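Local atomic coordinates of nucleoporin NUP159 (Saccharomyces cerevisiae, PDB entry 1XIP), a protein that forms part of the nuclear pore complex and, through its N-terminal beta-propeller domain, the part described here, tethers the helicase Dbp5 to the pore for mRNA export. Residues V145-A150 against L161-T166; K180-Q185 against Y214-V219; S103-L108 against P128-K133. All coordinates share one frame; numbering follows the deposited sequence.

Interaction 1: V145-A150 against L161-T166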
# COMPACT_ATOMS: atom_id res chain seq x y z
N VAL A 145 -11.69 0.86 15.77
CA VAL A 145 -12.71 0.07 16.46
C VAL A 145 -13.33 -0.91 15.45
O VAL A 145 -14.38 -1.52 15.71
CB VAL A 145 -13.77 1.00 17.15
CG1 VAL A 145 -14.87 1.42 16.20
CG2 VAL A 145 -14.32 0.36 18.42
N ASN A 146 -12.66 -1.03 14.30
CA ASN A 146 -13.04 -1.93 13.21
C ASN A 146 -14.35 -1.55 12.52
O ASN A 146 -15.19 -2.42 12.23
CB ASN A 146 -13.07 -3.39 13.68
CG ASN A 146 -11.72 -3.86 14.19
OD1 ASN A 146 -11.59 -4.24 15.35
ND2 ASN A 146 -10.70 -3.82 13.33
N ASP A 147 -14.52 -0.25 12.25
CA ASP A 147 -15.70 0.28 11.57
C ASP A 147 -15.32 0.81 10.20
O ASP A 147 -14.56 1.79 10.10
CB ASP A 147 -16.31 1.43 12.39
CG ASP A 147 -17.26 0.96 13.50
OD1 ASP A 147 -17.59 -0.24 13.56
OD2 ASP A 147 -17.71 1.75 14.36
N LEU A 148 -15.82 0.19 9.14
CA LEU A 148 -15.57 0.68 7.78
C LEU A 148 -16.59 1.74 7.38
O LEU A 148 -17.79 1.45 7.34
CB LEU A 148 -15.58 -0.46 6.77
CG LEU A 148 -14.95 -0.13 5.42
CD1 LEU A 148 -13.49 0.18 5.60
CD2 LEU A 148 -15.14 -1.28 4.46
N SER A 149 -16.11 2.95 7.08
CA SER A 149 -16.98 4.09 6.78
C SER A 149 -16.61 4.81 5.49
O SER A 149 -15.51 4.63 4.96
CB SER A 149 -16.97 5.08 7.93
OG SER A 149 -15.66 5.24 8.40
N ALA A 150 -17.54 5.62 4.99
CA ALA A 150 -17.35 6.33 3.73
C ALA A 150 -17.57 7.84 3.89
O ALA A 150 -18.60 8.27 4.41
CB ALA A 150 -18.29 5.78 2.66
N LEU A 161 -20.27 1.62 6.25
CA LEU A 161 -20.27 0.55 5.26
C LEU A 161 -20.32 -0.84 5.87
O LEU A 161 -21.17 -1.65 5.50
CB LEU A 161 -19.07 0.67 4.33
CG LEU A 161 -18.98 1.93 3.49
CD1 LEU A 161 -17.58 2.06 2.95
CD2 LEU A 161 -20.02 1.93 2.36
N ALA A 162 -19.40 -1.13 6.79
CA ALA A 162 -19.32 -2.46 7.38
C ALA A 162 -18.76 -2.41 8.78
O ALA A 162 -18.37 -1.35 9.26
CB ALA A 162 -18.50 -3.39 6.50
N GLN A 163 -18.74 -3.57 9.43
CA GLN A 163 -18.20 -3.71 10.78
C GLN A 163 -17.31 -4.92 10.90
O GLN A 163 -17.36 -5.83 10.06
CB GLN A 163 -19.33 -3.85 11.79
CG GLN A 163 -19.75 -2.56 12.43
CD GLN A 163 -21.25 -2.41 12.44
OE1 GLN A 163 -21.80 -1.64 11.65
NE2 GLN A 163 -21.92 -3.16 13.31
N ASN A 164 -16.49 -4.93 11.96
CA ASN A 164 -15.61 -6.06 12.28
C ASN A 164 -14.56 -6.34 11.22
O ASN A 164 -14.07 -7.46 11.11
CB ASN A 164 -16.44 -7.32 12.54
CG ASN A 164 -17.28 -7.21 13.78
OD1 ASN A 164 -16.80 -6.78 14.84
ND2 ASN A 164 -18.55 -7.61 13.68
N VAL A 165 -14.22 -5.30 10.46
CA VAL A 165 -13.27 -5.37 9.37
C VAL A 165 -11.87 -5.19 9.95
O VAL A 165 -11.69 -4.38 10.86
CB VAL A 165 -13.54 -4.20 8.35
CG1 VAL A 165 -12.63 -4.30 7.09
CG2 VAL A 165 -15.01 -4.14 7.98
N THR A 166 -10.89 -5.94 9.45
CA THR A 166 -9.50 -5.75 9.87
C THR A 166 -8.62 -5.27 8.72
O THR A 166 -7.57 -4.67 8.95
CB THR A 166 -8.89 -7.00 10.53
OG1 THR A 166 -8.99 -8.11 9.64
CG2 THR A 166 -9.73 -7.44 11.73
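L148 faces both L161 and A162, a two-against-one pairing that defines a classic beta bulge. It sits in the hairpin of strands 147-152 and 158-165, the third and fourth strands of one four-stranded propeller blade. The short strand axes approach to 4.7 Å and run antiparallel at 170°.

The backbone bonds give the evidence for the bulge. L148 O accepts twice, from L161 N at 2.7 Å and from A162 N at 3.1 Å, with both donors tilted modestly from the carbonyl plane. L148 N returns a bond of 3.0 Å to A162 O, and this donor stands well above the plane of its acceptor. D147 and Q163 form the following non-hydrogen-bonded pair. Beyond them N146 and N164 both take left-handed backbone conformations, and the bond from N164 N to N146 O is weak.

Among the polar side chains, N146 reaches past the end of the regular pairing. Its CG is anti to the carbonyl carbon (chi1 -60°), and the amide ND2 donates to V165 O at 2.7 Å, although that oxygen lies well out of the amide plane. D147 and Q163 run side by side, pointing the same way. Their flat ends are turned 72° apart, and the touch is between D147 OD1 and the aliphatic Q163 CG at 3.4 Å.

Apolar contacts occupy the other face, where L148 CB lies 3.9 Å from V165 CG2 and also meets the methyl of A162. L148 and V165 both continue onto V177 of strand 174-179, so this side of the hairpin packs against the next blade. At the far end of the pairing, L161 CD1 rests 3.8 Å from A150 CB.

Interaction 2: K180-Q185 against Y214-V219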
# COMPACT_ATOMS: atom_id res chain seq x y z
N LYS A 180 -12.79 -10.11 11.24
CA LYS A 180 -12.20 -10.70 12.47
C LYS A 180 -12.30 -12.23 12.57
O LYS A 180 -11.37 -12.88 13.06
CB LYS A 180 -12.83 -10.10 13.72
CG LYS A 180 -12.51 -8.65 13.95
CD LYS A 180 -13.09 -8.19 15.25
CE LYS A 180 -12.10 -7.35 16.01
NZ LYS A 180 -12.59 -7.11 17.41
N ASP A 181 -13.42 -12.78 12.13
CA ASP A 181 -13.60 -14.23 12.08
C ASP A 181 -12.80 -14.88 10.93
O ASP A 181 -12.86 -16.10 10.72
CB ASP A 181 -15.08 -14.60 12.00
CG ASP A 181 -15.70 -14.25 10.66
OD1 ASP A 181 -16.91 -14.54 10.50
OD2 ASP A 181 -15.08 -13.70 9.72
N ARG A 182 -12.08 -14.04 10.18
CA ARG A 182 -11.18 -14.47 9.12
C ARG A 182 -11.93 -14.85 7.86
O ARG A 182 -11.41 -15.55 7.00
CB ARG A 182 -10.27 -15.61 9.58
CG ARG A 182 -9.33 -15.27 10.75
CD ARG A 182 -8.11 -16.20 10.85
NE ARG A 182 -8.48 -17.57 11.21
CZ ARG A 182 -7.61 -18.55 11.37
NH1 ARG A 182 -6.32 -18.34 11.20
NH2 ARG A 182 -8.04 -19.76 11.72
N SER A 183 -13.17 -14.38 7.75
CA SER A 183 -13.93 -14.57 6.53
C SER A 183 -13.81 -13.35 5.60
O SER A 183 -13.37 -12.27 6.02
CB SER A 183 -15.39 -14.92 6.83
OG SER A 183 -16.15 -13.76 7.12
N PHE A 184 -14.20 -13.55 4.35
CA PHE A 184 -14.06 -12.55 3.30
C PHE A 184 -15.40 -12.12 2.71
O PHE A 184 -16.36 -12.90 2.64
CB PHE A 184 -13.20 -13.11 2.19
CG PHE A 184 -11.79 -13.35 2.59
CD1 PHE A 184 -10.80 -12.43 2.24
CD2 PHE A 184 -11.44 -14.50 3.28
CE1 PHE A 184 -9.47 -12.65 2.60
CE2 PHE A 184 -10.12 -14.73 3.64
CZ PHE A 184 -9.13 -13.81 3.31
N GLN A 185 -15.45 -10.88 2.26
CA GLN A 185 -16.63 -10.36 1.60
C GLN A 185 -16.23 -9.43 0.47
O GLN A 185 -15.26 -8.69 0.58
CB GLN A 185 -17.51 -9.63 2.58
CG GLN A 185 -18.47 -10.52 3.32
CD GLN A 185 -19.33 -9.75 4.27
OE1 GLN A 185 -19.59 -8.57 4.05
NE2 GLN A 185 -19.77 -10.40 5.34
N TYR A 214 -2.38 -16.87 13.75
CA TYR A 214 -2.58 -16.39 12.38
C TYR A 214 -3.80 -15.51 12.31
O TYR A 214 -4.89 -15.95 11.95
CB TYR A 214 -2.62 -17.56 11.39
CG TYR A 214 -1.30 -18.25 11.39
CD1 TYR A 214 -0.25 -17.74 10.63
CD2 TYR A 214 -1.06 -19.33 12.21
CE1 TYR A 214 0.99 -18.33 10.66
CE2 TYR A 214 0.18 -19.93 12.25
CZ TYR A 214 1.20 -19.43 11.46
OH TYR A 214 2.45 -20.01 11.48
N SER A 215 -3.60 -14.27 12.70
CA SER A 215 -4.64 -13.27 12.73
C SER A 215 -4.88 -12.72 11.34
O SER A 215 -3.98 -12.77 10.49
CB SER A 215 -4.22 -12.13 13.65
OG SER A 215 -5.14 -11.98 14.71
N PRO A 216 -6.07 -12.18 11.10
CA PRO A 216 -6.38 -11.57 9.81
C PRO A 216 -5.62 -10.25 9.71
O PRO A 216 -5.83 -9.38 10.56
CB PRO A 216 -7.89 -11.34 9.88
CG PRO A 216 -8.19 -11.21 11.35
CD PRO A 216 -7.21 -12.11 12.04
N LEU A 217 -4.73 -10.11 8.72
CA LEU A 217 -3.87 -8.93 8.63
C LEU A 217 -4.18 -8.05 7.42
O LEU A 217 -4.15 -6.82 7.53
CB LEU A 217 -2.38 -9.31 8.68
CG LEU A 217 -1.78 -10.09 9.88
CD1 LEU A 217 -0.33 -10.43 9.65
CD2 LEU A 217 -1.89 -9.33 11.16
N SER A 218 -4.50 -8.65 6.27
CA SER A 218 -4.49 -7.89 5.04
C SER A 218 -5.25 -8.52 3.85
O SER A 218 -5.15 -9.71 3.61
CB SER A 218 -3.04 -7.62 4.65
OG SER A 218 -2.94 -7.45 3.25
N VAL A 219 -6.02 -7.70 3.12
CA VAL A 219 -6.51 -8.07 1.78
C VAL A 219 -6.01 -7.14 0.71
O VAL A 219 -5.78 -5.95 0.97
CB VAL A 219 -8.05 -8.01 1.59
CG1 VAL A 219 -8.56 -9.34 1.07
CG2 VAL A 219 -8.80 -7.48 2.80
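R182 reaches across to Y214 with the one hydrogen bond between 180-185 and 214-219: NH1 donates to Y214 O at 2.9 Å. The donor lies in the carbonyl plane on a lone pair, but the N-H...O angle of 133° shows a bent bond, and the oxygen sits 30° out of the guanidinium plane. The same oxygen also lies 3.4 Å from R182 CD; the chain bends beyond it, at chi3 (-67°), which sets NE.

P216 packs against the aliphatic start of the R182 side chain. Its ring and the R182 chain cross at about a right angle, with P216 CD 4.0 Å from R182 CG, while P216 CG faces K180 O. Further along, F184 and V219 slide past each other in opposite directions. The methyl V219 CG1 comes to the ring edge, in the ring plane, 3.8 Å from F184 CE1.

A second shell surrounds these groups. D181 OD2 accepts from S183 N at 2.8 Å, closing an Asx turn around R182, whose backbone is left-handed. S183 OG adds a 2.8 Å bond to the syn lone pair of that same OD2. F231, within the FG repeat 229-232 and here part of a beta strand, touches R182, F184 and Y214. The contact thus joins the turn leading into strand 184-190 of one propeller blade to strand 215-221, an edge strand of the next sheet.

R182 is buried, and its NH2 has a hydrogen bond to L209 O and a long, weak ion pair with E207. Both of these sound hydrogen bonds of the guanidinium, from NH1 and NH2, end on backbone carbonyls. The cation would probably polarise both carbonyls, consistent with a charge-to-dipole component in the link between the sheets.

Interaction 3: S103-L108 against P128-K133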
# COMPACT_ATOMS: atom_id res chain seq x y z
N SER A 103 -3.83 13.04 5.80
CA SER A 103 -4.51 12.52 6.96
C SER A 103 -3.52 12.05 8.00
O SER A 103 -2.55 11.35 7.68
CB SER A 103 -5.40 11.38 6.55
OG SER A 103 -6.32 11.09 7.56
N THR A 104 -3.75 12.46 9.24
CA THR A 104 -3.14 11.80 10.39
C THR A 104 -4.11 10.72 10.89
O THR A 104 -5.13 10.43 10.24
CB THR A 104 -2.84 12.80 11.55
OG1 THR A 104 -4.08 13.30 12.09
CG2 THR A 104 -2.10 14.05 11.06
N ARG A 105 -3.82 10.16 12.05
CA ARG A 105 -4.71 9.21 12.67
C ARG A 105 -6.00 9.88 13.16
O ARG A 105 -7.07 9.23 13.23
CB ARG A 105 -3.99 8.50 13.83
CG ARG A 105 -3.34 7.17 13.42
CD ARG A 105 -2.06 6.83 14.16
NE ARG A 105 -2.26 6.18 15.48
CZ ARG A 105 -3.10 5.15 15.74
NH1 ARG A 105 -3.89 4.63 14.78
NH2 ARG A 105 -3.16 4.64 16.96
N ASN A 106 -5.92 11.18 13.45
CA ASN A 106 -7.01 11.87 14.15
C ASN A 106 -7.81 12.89 13.35
O ASN A 106 -8.93 13.25 13.75
CB ASN A 106 -6.48 12.51 15.43
CG ASN A 106 -5.80 11.50 16.32
OD1 ASN A 106 -6.46 10.69 16.98
ND2 ASN A 106 -4.46 11.49 16.31
N ALA A 107 -7.25 13.32 12.21
CA ALA A 107 -7.89 14.33 11.37
C ALA A 107 -7.43 14.27 9.91
O ALA A 107 -6.35 13.78 9.61
CB ALA A 107 -7.65 15.73 11.95
N LEU A 108 -8.28 14.78 9.02
CA LEU A 108 -8.02 14.86 7.58
C LEU A 108 -7.83 16.32 7.19
O LEU A 108 -8.55 17.20 7.69
CB LEU A 108 -9.24 14.31 6.84
CG LEU A 108 -9.20 13.67 5.44
CD1 LEU A 108 -10.39 14.17 4.61
CD2 LEU A 108 -7.90 13.87 4.68
N PRO A 128 -9.45 7.02 16.31
CA PRO A 128 -8.25 6.85 15.47
C PRO A 128 -8.44 5.93 14.26
O PRO A 128 -9.18 4.94 14.31
CB PRO A 128 -7.23 6.22 16.43
CG PRO A 128 -7.63 6.72 17.77
CD PRO A 128 -9.13 6.88 17.75
N VAL A 129 -7.76 6.24 13.18
CA VAL A 129 -7.97 5.54 11.93
C VAL A 129 -6.74 4.70 11.57
O VAL A 129 -5.62 5.11 11.86
CB VAL A 129 -8.32 6.56 10.83
CG1 VAL A 129 -8.14 5.97 9.44
CG2 VAL A 129 -9.75 7.05 11.02
N PHE A 130 -6.97 3.53 10.98
CA PHE A 130 -5.89 2.60 10.58
C PHE A 130 -5.55 2.71 9.09
O PHE A 130 -4.39 2.53 8.69
CB PHE A 130 -6.31 1.14 10.85
CG PHE A 130 -6.32 0.74 12.30
CD1 PHE A 130 -5.48 1.37 13.24
CD2 PHE A 130 -7.17 -0.29 12.73
CE1 PHE A 130 -5.50 0.99 14.60
CE2 PHE A 130 -7.19 -0.69 14.08
CZ PHE A 130 -6.36 -0.05 15.02
N GLN A 131 -6.57 2.93 8.26
CA GLN A 131 -6.43 2.87 6.82
C GLN A 131 -7.41 3.75 6.08
O GLN A 131 -8.57 3.83 6.46
CB GLN A 131 -6.57 1.43 6.31
CG GLN A 131 -5.88 1.21 4.94
CD GLN A 131 -6.17 -0.14 4.36
OE1 GLN A 131 -5.80 -1.14 4.94
NE2 GLN A 131 -6.83 -0.17 3.21
N LEU A 132 -6.92 4.40 5.03
CA LEU A 132 -7.73 5.24 4.17
C LEU A 132 -7.43 4.87 2.75
O LEU A 132 -6.27 4.61 2.41
CB LEU A 132 -7.36 6.70 4.36
CG LEU A 132 -7.82 7.41 5.61
CD1 LEU A 132 -6.63 7.82 6.43
CD2 LEU A 132 -8.60 8.62 5.19
N LYS A 133 -8.47 4.85 1.93
CA LYS A 133 -8.32 4.73 0.49
C LYS A 133 -9.22 5.73 -0.19
O LYS A 133 -10.41 5.88 0.17
CB LYS A 133 -8.67 3.33 0.02
CG LYS A 133 -7.50 2.50 -0.49
CD LYS A 133 -6.92 2.97 -1.85
CE LYS A 133 -5.41 2.56 -2.00
NZ LYS A 133 -4.56 3.50 -2.85
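R105 O is gripped by two neighbouring groups of the opposing segment. V129 N donates to it at 3.1 Å, from within the carbonyl plane and on a lone pair, though the N-H...O angle is only 138°. P128 CA adds a CA-H...O contact at 3.5 Å.

The R105 side chain doubles back over the same residues. It bends at chi2 and chi3 (147° and 84°), which place CD and NE; beyond them, NH1 makes a weak hydrogen bond of 3.4 Å to V129 O. The backbone N and O of V129 are thus both engaged by one residue. P128 CB lies over one face of the guanidinium, 4.1 Å from NH1. At its edge comes F130 CD1, 3.9 Å from NH1; since guanidinium and ring are nearly coplanar, this is an edge-to-edge approach with no cation-pi overlap. The R105 NE has a further long, weak ion pair with D89.

R105 and N106 form the turn between strands 99-104 and 107-112, the second and third strands of a propeller blade, whereas 128-133 enters the first strand of the following blade. T104 fixes the turn: its OG1 accepts from N106 N at 3.1 Å, an ST turn, and also from A107 N, an ST motif. On the other side of the contact the chain turns a corner at F130, where F130 and Q131 both face L142 in a classic beta bulge and the F130 ring stacks on F276.

Deeper in, S103 OG meets the methyl L132 CD1 at 3.5 Å. This hydroxyl is satisfied within its own segment, by a lone-pair-directed bond to T104 O of 3.0 Å. L132 packs onward against I91 and F92 of the preceding blade and L139 and I141 of its own.

From the N terminus, interaction 3 comes first, its 19 intervening residues, about half strand, running out of one four-stranded blade through strand 119-124 and into the first strand of the next. Interaction 1 then closes a hairpin at the far side of that second blade, with ten residues between its segments, half strand, so both reach the same sheet. Interaction 2 spans 28 residues, from the third blade of the series to the following sheet. The three are in series, neither nested nor crossed. Interactions 1 and 2 touch, with a probable hydrogen bond from K180 N to N164 O at 2.9 Å, whereas interaction 3 touches neither. Two interblade contacts thus flank one within a blade.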